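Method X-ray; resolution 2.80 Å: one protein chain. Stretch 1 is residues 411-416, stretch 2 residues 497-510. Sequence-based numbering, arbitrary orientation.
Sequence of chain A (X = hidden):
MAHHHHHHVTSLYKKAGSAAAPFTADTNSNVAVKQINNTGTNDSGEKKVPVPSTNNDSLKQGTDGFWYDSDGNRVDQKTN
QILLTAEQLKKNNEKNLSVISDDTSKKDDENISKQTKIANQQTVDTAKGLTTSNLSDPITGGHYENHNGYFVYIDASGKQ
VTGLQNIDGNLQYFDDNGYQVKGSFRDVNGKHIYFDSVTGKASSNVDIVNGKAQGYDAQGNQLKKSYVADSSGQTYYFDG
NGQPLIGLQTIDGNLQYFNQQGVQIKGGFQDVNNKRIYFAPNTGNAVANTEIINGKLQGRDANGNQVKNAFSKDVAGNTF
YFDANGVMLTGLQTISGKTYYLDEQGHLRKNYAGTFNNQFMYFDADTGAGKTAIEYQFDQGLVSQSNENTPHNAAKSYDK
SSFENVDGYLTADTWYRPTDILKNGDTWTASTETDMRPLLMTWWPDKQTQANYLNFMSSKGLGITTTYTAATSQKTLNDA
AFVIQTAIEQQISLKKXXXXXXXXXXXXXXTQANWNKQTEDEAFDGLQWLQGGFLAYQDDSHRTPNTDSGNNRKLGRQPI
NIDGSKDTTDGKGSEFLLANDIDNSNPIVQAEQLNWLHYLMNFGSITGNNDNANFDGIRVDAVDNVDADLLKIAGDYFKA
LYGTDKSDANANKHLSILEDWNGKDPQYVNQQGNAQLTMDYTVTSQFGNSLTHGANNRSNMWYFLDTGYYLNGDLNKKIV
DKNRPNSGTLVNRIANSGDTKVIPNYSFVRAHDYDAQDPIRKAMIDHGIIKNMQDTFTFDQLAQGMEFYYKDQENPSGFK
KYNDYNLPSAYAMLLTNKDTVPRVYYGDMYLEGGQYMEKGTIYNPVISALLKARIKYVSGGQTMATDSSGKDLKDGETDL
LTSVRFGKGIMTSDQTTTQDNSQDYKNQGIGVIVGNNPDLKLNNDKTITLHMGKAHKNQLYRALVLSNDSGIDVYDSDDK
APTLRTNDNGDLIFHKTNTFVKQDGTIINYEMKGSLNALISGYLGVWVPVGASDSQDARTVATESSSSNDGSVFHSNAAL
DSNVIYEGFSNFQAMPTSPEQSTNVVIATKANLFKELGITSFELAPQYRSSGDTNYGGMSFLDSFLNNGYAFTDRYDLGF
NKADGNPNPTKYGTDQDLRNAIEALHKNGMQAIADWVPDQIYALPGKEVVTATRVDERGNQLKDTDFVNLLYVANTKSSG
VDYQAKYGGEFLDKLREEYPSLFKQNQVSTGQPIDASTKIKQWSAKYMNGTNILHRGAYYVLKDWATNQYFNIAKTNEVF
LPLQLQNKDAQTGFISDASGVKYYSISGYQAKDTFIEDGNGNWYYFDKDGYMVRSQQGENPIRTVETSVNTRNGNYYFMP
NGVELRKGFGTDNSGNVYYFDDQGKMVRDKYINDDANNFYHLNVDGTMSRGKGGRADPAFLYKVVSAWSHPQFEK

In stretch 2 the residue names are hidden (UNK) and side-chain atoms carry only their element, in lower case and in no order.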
ATOM      1  N   THR A 411     -24.586 -12.362  16.129  1.00 44.60           N
ATOM      2  CA  THR A 411     -23.486 -12.668  15.237  1.00 45.08           C
ATOM      3  C   THR A 411     -23.408 -14.169  14.977  1.00 44.70           C
ATOM      4  O   THR A 411     -23.994 -14.941  15.686  1.00 44.06           O
ATOM      5  CB  THR A 411     -22.118 -12.127  15.802  1.00 45.20           C
ATOM      6  OG1 THR A 411     -21.796 -12.731  17.060  1.00 42.40           O
ATOM      7  CG2 THR A 411     -22.169 -10.620  16.014  1.00 44.46           C
ATOM      8  N   ALA A 412     -22.654 -14.568  13.967  1.00 45.15           N
ATOM      9  CA  ALA A 412     -22.515 -15.984  13.620  1.00 49.93           C
ATOM     10  C   ALA A 412     -22.012 -16.850  14.803  1.00 52.95           C
ATOM     11  O   ALA A 412     -22.433 -17.999  14.972  1.00 56.73           O
ATOM     12  CB  ALA A 412     -21.581 -16.140  12.421  1.00 49.67           C
ATOM     13  N   ASP A 413     -21.122 -16.284  15.613  1.00 52.88           N
ATOM     14  CA  ASP A 413     -20.509 -16.996  16.741  1.00 52.59           C
ATOM     15  C   ASP A 413     -21.216 -16.708  18.063  1.00 53.01           C
ATOM     16  O   ASP A 413     -20.697 -16.996  19.147  1.00 55.57           O
ATOM     17  CB  ASP A 413     -19.024 -16.630  16.842  1.00 55.15           C
ATOM     18  CG  ASP A 413     -18.799 -15.127  17.007  1.00 54.02           C
ATOM     19  OD1 ASP A 413     -19.775 -14.356  17.018  1.00 57.59           O
ATOM     20  OD2 ASP A 413     -17.646 -14.722  17.127  1.00 52.26           O
ATOM     21  N   THR A 414     -22.416 -16.126  17.984  1.00 52.28           N
ATOM     22  CA  THR A 414     -23.295 -15.942  19.158  1.00 50.77           C
ATOM     23  C   THR A 414     -23.638 -17.265  19.798  1.00 51.04           C
ATOM     24  O   THR A 414     -23.944 -18.240  19.107  1.00 54.11           O
ATOM     25  CB  THR A 414     -24.632 -15.264  18.773  1.00 49.98           C
ATOM     26  OG1 THR A 414     -24.436 -13.864  18.605  1.00 46.92           O
ATOM     27  CG2 THR A 414     -25.686 -15.444  19.868  1.00 52.03           C
ATOM     28  N   TRP A 415     -23.578 -17.278  21.126  1.00 54.60           N
ATOM     29  CA  TRP A 415     -24.127 -18.342  21.936  1.00 52.03           C
ATOM     30  C   TRP A 415     -25.351 -17.787  22.657  1.00 51.96           C
ATOM     31  O   TRP A 415     -25.397 -16.590  22.969  1.00 48.42           O
ATOM     32  CB  TRP A 415     -23.080 -18.833  22.939  1.00 52.93           C
ATOM     33  CG  TRP A 415     -21.984 -19.666  22.326  1.00 52.60           C
ATOM     34  CD1 TRP A 415     -21.377 -19.470  21.114  1.00 51.33           C
ATOM     35  CD2 TRP A 415     -21.359 -20.816  22.905  1.00 51.46           C
ATOM     36  NE1 TRP A 415     -20.447 -20.439  20.899  1.00 51.82           N
ATOM     37  CE2 TRP A 415     -20.411 -21.276  21.985  1.00 52.35           C
ATOM     38  CE3 TRP A 415     -21.515 -21.505  24.105  1.00 55.01           C
ATOM     39  CZ2 TRP A 415     -19.612 -22.403  22.230  1.00 55.44           C
ATOM     40  CZ3 TRP A 415     -20.721 -22.634  24.350  1.00 56.91           C
ATOM     41  CH2 TRP A 415     -19.778 -23.054  23.422  1.00 56.76           C
ATOM     42  N   TYR A 416     -26.336 -18.657  22.903  1.00 52.44           N
ATOM     43  CA  TYR A 416     -27.572 -18.282  23.585  1.00 53.56           C
ATOM     44  C   TYR A 416     -27.913 -19.281  24.688  1.00 56.48           C
ATOM     45  O   TYR A 416     -27.274 -20.330  24.796  1.00 62.73           O
ATOM     46  CB  TYR A 416     -28.736 -18.137  22.588  1.00 52.74           C
ATOM     47  CG  TYR A 416     -29.349 -19.430  22.119  1.00 51.83           C
ATOM     48  CD1 TYR A 416     -28.650 -20.300  21.310  1.00 51.69           C
ATOM     49  CD2 TYR A 416     -30.647 -19.786  22.494  1.00 54.98           C
ATOM     50  CE1 TYR A 416     -29.214 -21.491  20.887  1.00 55.04           C
ATOM     51  CE2 TYR A 416     -31.222 -20.972  22.063  1.00 55.48           C
ATOM     52  CZ  TYR A 416     -30.500 -21.819  21.261  1.00 55.39           C
ATOM     53  OH  TYR A 416     -31.062 -23.000  20.829  1.00 57.20           O
ATOM     54  N   UNK A 497     -16.153 -29.274  29.866  1.00 88.77           N
ATOM     55  CA  UNK A 497     -15.797 -27.945  29.338  1.00 88.79           C
ATOM     56  C   UNK A 497     -16.607 -27.634  28.073  1.00 82.04           C
ATOM     57  O   UNK A 497     -17.108 -28.543  27.413  1.00 82.00           O
ATOM     58  o   UNK A 497     -13.796 -26.600  28.771  1.00 89.06           O
ATOM     59  c   UNK A 497     -14.294 -27.914  29.000  1.00 89.75           C
ATOM     60  N   UNK A 498     -16.727 -26.352  27.746  1.00 78.52           N
ATOM     61  CA  UNK A 498     -17.269 -25.934  26.451  1.00 75.86           C
ATOM     62  C   UNK A 498     -16.261 -25.204  25.559  1.00 76.50           C
ATOM     63  O   UNK A 498     -16.617 -24.739  24.479  1.00 80.61           O
ATOM     64  o   UNK A 498     -18.185 -23.878  27.445  1.00 72.93           O
ATOM     65  c   UNK A 498     -18.505 -25.015  26.626  1.00 76.38           C
ATOM     66  c   UNK A 498     -19.668 -25.765  27.249  1.00 78.25           C
ATOM     67  N   UNK A 499     -15.012 -25.086  26.002  1.00 78.18           N
ATOM     68  CA  UNK A 499     -14.015 -24.322  25.242  1.00 76.14           C
ATOM     69  C   UNK A 499     -13.655 -25.008  23.942  1.00 70.31           C
ATOM     70  O   UNK A 499     -13.390 -24.351  22.943  1.00 66.21           O
ATOM     71  c   UNK A 499     -13.526 -21.782  27.006  1.00 88.91           C
ATOM     72  c   UNK A 499     -12.751 -24.052  26.077  1.00 82.00           C
ATOM     73  o   UNK A 499     -14.360 -21.282  27.803  1.00 83.26           O
ATOM     74  o   UNK A 499     -13.132 -21.180  25.972  1.00 88.86           O
ATOM     75  c   UNK A 499     -12.971 -23.180  27.316  1.00 85.55           C
ATOM     76  N   UNK A 500     -13.624 -26.334  23.958  1.00 70.15           N
ATOM     77  CA  UNK A 500     -13.406 -27.114  22.730  1.00 72.56           C
ATOM     78  C   UNK A 500     -14.443 -26.761  21.637  1.00 75.33           C
ATOM     79  O   UNK A 500     -14.116 -26.730  20.448  1.00 69.94           O
ATOM     80  c   UNK A 500     -18.079 -30.398  22.628  1.00 74.73           C
ATOM     81  c   UNK A 500     -15.759 -29.602  22.462  1.00 78.45           C
ATOM     82  c   UNK A 500     -14.786 -29.084  23.370  1.00 76.80           C
ATOM     83  c   UNK A 500     -13.434 -28.625  23.027  1.00 75.22           C
ATOM     84  c   UNK A 500     -16.920 -29.868  23.211  1.00 79.60           C
ATOM     85  c   UNK A 500     -15.760 -29.877  21.084  1.00 74.63           C
ATOM     86  c   UNK A 500     -18.053 -30.658  21.288  1.00 72.48           C
ATOM     87  c   UNK A 500     -15.386 -29.026  24.596  1.00 76.81           C
ATOM     88  n   UNK A 500     -16.660 -29.509  24.513  1.00 79.30           N
ATOM     89  c   UNK A 500     -16.909 -30.400  20.514  1.00 74.55           C
ATOM     90  N   UNK A 501     -15.686 -26.492  22.060  1.00 74.70           N
ATOM     91  CA  UNK A 501     -16.780 -26.111  21.153  1.00 70.55           C
ATOM     92  C   UNK A 501     -16.633 -24.664  20.668  1.00 66.79           C
ATOM     93  O   UNK A 501     -16.791 -24.391  19.488  1.00 67.45           O
ATOM     94  c   UNK A 501     -18.133 -26.298  21.842  1.00 71.90           C
ATOM     95  c   UNK A 501     -20.617 -26.270  21.933  1.00 73.59           C
ATOM     96  c   UNK A 501     -19.418 -26.120  21.016  1.00 72.60           C
ATOM     97  c   UNK A 501     -19.568 -27.107  19.867  1.00 74.78           C
ATOM     98  N   UNK A 502     -16.287 -23.745  21.561  1.00 63.53           N
ATOM     99  CA  UNK A 502     -15.998 -22.365  21.151  1.00 61.50           C
ATOM    100  C   UNK A 502     -15.006 -22.348  19.993  1.00 62.09           C
ATOM    101  O   UNK A 502     -15.180 -21.628  19.019  1.00 63.70           O
ATOM    102  c   UNK A 502     -19.108 -18.754  24.177  1.00 54.74           C
ATOM    103  n   UNK A 502     -19.923 -18.586  25.205  1.00 57.73           N
ATOM    104  c   UNK A 502     -15.432 -21.543  22.310  1.00 57.96           C
ATOM    105  c   UNK A 502     -16.424 -21.250  23.423  1.00 56.72           C
ATOM    106  c   UNK A 502     -17.258 -20.022  23.124  1.00 55.32           C
ATOM    107  n   UNK A 502     -19.234 -17.957  23.129  1.00 54.55           N
ATOM    108  n   UNK A 502     -18.203 -19.729  24.199  1.00 54.58           N
ATOM    109  N   UNK A 503     -13.954 -23.147  20.109  1.00 64.93           N
ATOM    110  CA  UNK A 503     -12.913 -23.210  19.076  1.00 68.34           C
ATOM    111  C   UNK A 503     -13.416 -23.871  17.797  1.00 65.33           C
ATOM    112  O   UNK A 503     -13.009 -23.489  16.703  1.00 64.47           O
ATOM    113  c   UNK A 503     -11.669 -23.944  19.607  1.00 74.60           C
ATOM    114  c   UNK A 503     -11.014 -23.216  20.792  1.00 80.32           C
ATOM    115  o   UNK A 503     -11.240 -21.984  20.948  1.00 81.01           O
ATOM    116  o   UNK A 503     -10.266 -23.876  21.563  1.00 83.33           O
ATOM    117  N   UNK A 504     -14.286 -24.870  17.938  1.00 62.89           N
ATOM    118  CA  UNK A 504     -14.926 -25.517  16.781  1.00 60.44           C
ATOM    119  C   UNK A 504     -15.873 -24.557  16.038  1.00 57.52           C
ATOM    120  O   UNK A 504     -15.842 -24.465  14.817  1.00 55.44           O
ATOM    121  c   UNK A 504     -15.670 -26.756  17.227  1.00 60.15           C
ATOM    122  N   UNK A 505     -16.683 -23.819  16.784  1.00 54.29           N
ATOM    123  CA  UNK A 505     -17.562 -22.825  16.179  1.00 54.86           C
ATOM    124  C   UNK A 505     -16.760 -21.726  15.504  1.00 55.17           C
ATOM    125  O   UNK A 505     -16.979 -21.434  14.331  1.00 57.52           O
ATOM    126  c   UNK A 505     -19.359 -21.083  16.618  1.00 53.00           C
ATOM    127  c   UNK A 505     -19.534 -23.339  17.680  1.00 56.79           C
ATOM    128  c   UNK A 505     -18.569 -22.242  17.205  1.00 53.85           C
ATOM    129  c   UNK A 505     -20.325 -24.037  16.587  1.00 56.69           C
ATOM    130  N   UNK A 506     -15.805 -21.156  16.232  1.00 58.54           N
ATOM    131  CA  UNK A 506     -14.956 -20.075  15.712  1.00 59.58           C
ATOM    132  C   UNK A 506     -14.312 -20.465  14.384  1.00 58.15           C
ATOM    133  O   UNK A 506     -14.332 -19.681  13.429  1.00 55.63           O
ATOM    134  c   UNK A 506     -13.858 -19.705  16.710  1.00 65.28           C
ATOM    135  c   UNK A 506     -14.358 -18.830  17.851  1.00 72.77           C
ATOM    136  o   UNK A 506     -13.682 -18.831  18.907  1.00 77.60           O
ATOM    137  o   UNK A 506     -15.389 -18.123  17.691  1.00 74.84           O
ATOM    138  N   UNK A 507     -13.761 -21.680  14.334  1.00 57.96           N
ATOM    139  CA  UNK A 507     -13.124 -22.203  13.131  1.00 62.65           C
ATOM    140  C   UNK A 507     -14.093 -22.391  11.980  1.00 60.75           C
ATOM    141  O   UNK A 507     -13.769 -22.073  10.834  1.00 57.73           O
ATOM    142  c   UNK A 507     -12.419 -23.538  13.420  1.00 64.96           C
ATOM    143  o   UNK A 507     -11.251 -23.323  14.172  1.00 79.20           O
ATOM    144  N   UNK A 508     -15.262 -22.952  12.285  1.00 61.99           N
ATOM    145  CA  UNK A 508     -16.266 -23.184  11.273  1.00 58.38           C
ATOM    146  C   UNK A 508     -16.750 -21.873  10.669  1.00 56.59           C
ATOM    147  O   UNK A 508     -16.944 -21.771   9.448  1.00 56.28           O
ATOM    148  c   UNK A 508     -19.760 -23.115  11.399  1.00 53.39           C
ATOM    149  c   UNK A 508     -19.771 -24.219   8.879  1.00 52.40           C
ATOM    150  c   UNK A 508     -18.665 -23.825  10.958  1.00 53.28           C
ATOM    151  c   UNK A 508     -17.456 -23.947  11.825  1.00 57.23           C
ATOM    152  c   UNK A 508     -20.853 -22.961  10.600  1.00 53.33           C
ATOM    153  c   UNK A 508     -18.674 -24.361   9.684  1.00 51.73           C
ATOM    154  c   UNK A 508     -20.860 -23.522   9.339  1.00 54.21           C
ATOM    155  N   UNK A 509     -16.937 -20.881  11.532  1.00 53.07           N
ATOM    156  CA  UNK A 509     -17.449 -19.585  11.114  1.00 52.67           C
ATOM    157  C   UNK A 509     -16.542 -18.914  10.092  1.00 54.46           C
ATOM    158  O   UNK A 509     -17.034 -18.296   9.158  1.00 56.10           O
ATOM    159  c   UNK A 509     -18.838 -19.147  13.163  1.00 51.25           C
ATOM    160  c   UNK A 509     -17.669 -18.654  12.330  1.00 50.78           C
ATOM    161  c   UNK A 509     -17.918 -17.219  11.904  1.00 49.57           C
ATOM    162  N   UNK A 510     -15.229 -19.018  10.275  1.00 60.00           N
ATOM    163  CA  UNK A 510     -14.254 -18.383   9.379  1.00 63.71           C
ATOM    164  C   UNK A 510     -14.212 -19.050   7.997  1.00 59.50           C
ATOM    165  O   UNK A 510     -13.823 -18.446   7.001  1.00 55.03           O
ATOM    166  n   UNK A 510      -9.760 -16.535  13.452  1.00 95.19           N
ATOM    167  c   UNK A 510     -12.695 -17.531  11.250  1.00 84.38           C
ATOM    168  c   UNK A 510     -11.153 -17.049  13.226  1.00 95.70           C
ATOM    169  c   UNK A 510     -12.860 -18.412  10.013  1.00 74.35           C
ATOM    170  c   UNK A 510     -11.328 -17.808  11.902  1.00 91.95           C
TER

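Position 497 carries one carbon and then one oxygen, far from stretch 1: Ser-497. Its OG takes a weak capping bond from the backbone N of 499, 3.4 Å away, just ahead of the helix. At 498 one carbon bears an oxygen and a carbon, and that first carbon lies 4.0 Å from CH2 of Trp-415; this is Thr-498, whose backbone O comes still closer to the same CH2, at 3.7 Å.

Position 499 has three carbons, the third carrying two oxygens, and starts away from stretch 1: Glu-499. Position 500 holds fused five- and six-membered rings with one nitrogen, so Trp-500; its NE1 bonds weakly back to O of Ser-497 (3.1 Å) and leaves stretch 1 alone. At 501 four carbons fork at the second, and one tip touches the indole of Trp-415: Leu-501, with CD2 3.6 Å from Trp-415 CH2.

Position 502 runs three carbons, a nitrogen, then a carbon with two more nitrogens, a flat group lying over the Trp-415 ring. It is Arg-502. Its CA-to-CB bond points sideways, yet the chain brings CZ to 3.3 Å from Trp-415 CD2, with the two planes only 4° apart.

Two carbons, the second with two oxygens, make 503 Asp-503, directed away. A single carbon makes 504 Ala-504, out of reach. At 505 four carbons fork at the first, one arm two carbons long: Ile-505, whose CG2 is 4.2 Å from Asp-413 CA. Position 506 again shows two carbons and two oxygens, now near Asp-413: Asp-506, with OD1 4.0 Å from Asp-413 CB.

One carbon and one oxygen at 507 give Ser-507, its OG bonded to O of Asp-503 (3.1 Å). At 508 one carbon carries a ring of six carbons, clear of stretch 1: Phe-508. At 509 one carbon carries two others, packed against Ala-412: Val-509, with CG1 3.9 Å from Ala-412 CB. Four carbons in a row ending in nitrogen identify 510 as Lys-510, out of reach.

The contact works by packing and stacking; no hydrogen bond crosses it. Trp-415 supplies the largest covered area, and Arg-502 lays its guanidinium over the five-membered ring as a cation-pi partner while CD sits over the six-membered ring, 3.8 Å from its centroid. Leu-501, Ile-505 and Val-509, spaced four apart, point toward stretch 1. The turn from Thr-411 to Thr-414, closed by Thr-414 N to Thr-411 O (3.0 Å), presents Ala-412 and Asp-413 to the helix. The Asp-413 and Asp-506 carboxylates are tolerated rather than paired: OD2 of Asp-413 stays 4.1 Å from OD1 of Asp-506.

Stretch 2 (497-510) STEWLRDAIDSFVK
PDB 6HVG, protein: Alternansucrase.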